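Side-chain contact in putative chromatin binding protein (Chaetomium thermophilum, PDB 6QP0), which is the P-loop ATPase domain of Kti12, a PSTK-like, tRNA-dependent ATPase essential for tRNA modification by Elongator: residues A115-K118 against R119-P123. Residues are numbered along the deposited sequence; the frame is centred on the assembly and turned at random.
Sequences AAVK and RVLGP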
loop_
_atom_site.group_PDB
_atom_site.type_symbol
_atom_site.label_atom_id
_atom_site.label_comp_id
_atom_site.label_asym_id
_atom_site.label_seq_id
_atom_site.Cartn_x
_atom_site.Cartn_y
_atom_site.Cartn_z
ATOM N N ALA A 115 -7.354 -11.208 3.854
ATOM C CA ALA A 115 -7.540 -11.895 5.127
ATOM C C ALA A 115 -6.781 -11.195 6.247
ATOM O O ALA A 115 -7.316 -10.988 7.343
ATOM C CB ALA A 115 -7.092 -13.351 5.004
ATOM N N ALA A 116 -5.522 -10.828 5.991
ATOM C CA ALA A 116 -4.722 -10.158 7.010
ATOM C C ALA A 116 -5.411 -8.898 7.518
ATOM O O ALA A 116 -5.389 -8.614 8.721
ATOM C CB ALA A 116 -3.340 -9.820 6.451
ATOM N N VAL A 117 -6.025 -8.127 6.619
ATOM C CA VAL A 117 -6.708 -6.906 7.034
ATOM C C VAL A 117 -7.956 -7.246 7.841
ATOM O O VAL A 117 -8.201 -6.669 8.908
ATOM C CB VAL A 117 -7.048 -6.036 5.809
ATOM C CG1 VAL A 117 -7.851 -4.816 6.227
ATOM C CG2 VAL A 117 -5.780 -5.614 5.084
ATOM N N LYS A 118 -8.757 -8.194 7.351
ATOM C CA LYS A 118 -10.008 -8.522 8.025
ATOM C C LYS A 118 -9.774 -8.993 9.454
ATOM O O LYS A 118 -10.618 -8.765 10.328
ATOM C CB LYS A 118 -10.764 -9.593 7.240
ATOM C CG LYS A 118 -12.251 -9.642 7.557
ATOM C CD LYS A 118 -12.941 -10.773 6.819
ATOM C CE LYS A 118 -14.422 -10.487 6.627
ATOM N NZ LYS A 118 -15.104 -10.136 7.902
ATOM N N ARG A 119 -8.637 -9.644 9.715
ATOM C CA ARG A 119 -8.367 -10.165 11.048
ATOM C C ARG A 119 -8.146 -9.065 12.078
ATOM O O ARG A 119 -8.354 -9.308 13.272
ATOM C CB ARG A 119 -7.141 -11.082 11.012
ATOM C CG ARG A 119 -7.373 -12.397 10.282
ATOM C CD ARG A 119 -6.063 -13.043 9.853
ATOM N NE ARG A 119 -6.286 -14.234 9.038
ATOM C CZ ARG A 119 -5.394 -14.747 8.196
ATOM N NH1 ARG A 119 -4.209 -14.171 8.046
ATOM N NH2 ARG A 119 -5.692 -15.833 7.496
ATOM N N VAL A 120 -7.737 -7.869 11.654
ATOM C CA VAL A 120 -7.383 -6.809 12.591
ATOM C C VAL A 120 -8.228 -5.565 12.358
ATOM O O VAL A 120 -8.566 -4.849 13.307
ATOM C CB VAL A 120 -5.882 -6.465 12.489
ATOM C CG1 VAL A 120 -5.040 -7.610 13.014
ATOM C CG2 VAL A 120 -5.504 -6.136 11.045
ATOM N N LEU A 121 -8.579 -5.297 11.102
ATOM C CA LEU A 121 -9.248 -4.045 10.768
ATOM C C LEU A 121 -10.564 -3.917 11.525
ATOM O O LEU A 121 -11.369 -4.853 11.564
ATOM C CB LEU A 121 -9.498 -3.961 9.260
ATOM C CG LEU A 121 -10.220 -2.704 8.768
ATOM C CD1 LEU A 121 -9.406 -1.449 9.064
ATOM C CD2 LEU A 121 -10.523 -2.808 7.281
ATOM N N GLY A 122 -10.777 -2.748 12.124
ATOM C CA GLY A 122 -11.991 -2.461 12.847
ATOM C C GLY A 122 -12.107 -0.992 13.194
ATOM O O GLY A 122 -11.200 -0.196 12.930
ATOM N N PRO A 123 -13.233 -0.601 13.796
ATOM C CA PRO A 123 -13.406 0.813 14.165
ATOM C C PRO A 123 -12.302 1.354 15.056
ATOM O O PRO A 123 -11.947 2.534 14.936
ATOM C CB PRO A 123 -14.764 0.821 14.884
ATOM C CG PRO A 123 -15.496 -0.347 14.317
ATOM C CD PRO A 123 -14.446 -1.398 14.059
#
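As helix 106-120 runs out, Val-117 O takes two backbone N-H groups, Leu-121 N at 2.6 Å, almost in line with the carbonyl, and Val-120 N at 3.0 Å from above the carbonyl plane, the first repeating the i to i-4 pattern of Arg-119 N on Ala-115 O and the second adding a 3-10-like bond, before Leu-121, with psi at 133°, turns the chain out of the helix.

On the buried face Val-117 and Leu-121 lie side by side and point the same way. CG1 of Val-117 stands anti to its backbone N (chi1 176°), which brings it against Leu-121 CD2 at 3.5 Å. Both are apolar and branched, suited to the interior: Val-117 also packs on Ile-76 and Leu-129, and Leu-121 on Val-127. Beta-branched Val-120 holds CG2 between its backbone N and carbonyl carbon, 3.4 Å from Ala-116 O, and its apolar side chain meets His-74 and Val-127. The small methyl of Ala-116 lets the helix lie on Ile-76 and Leu-81.

Arg-119 occupies an exposed flank. Its extended chain runs back along the helix, CG passing 3.3 Å from Ala-115 O, until one guanidinium face covers the small methyl of Ala-115 off-centre, toward the rim, with CB to NH2 3.8 Å.

Lys-118, also exposed, touches Glu-145 of helix 136-148. Apolar packing on strands 72-77 and 125-130 thus lets both cationic chains stay at the surface.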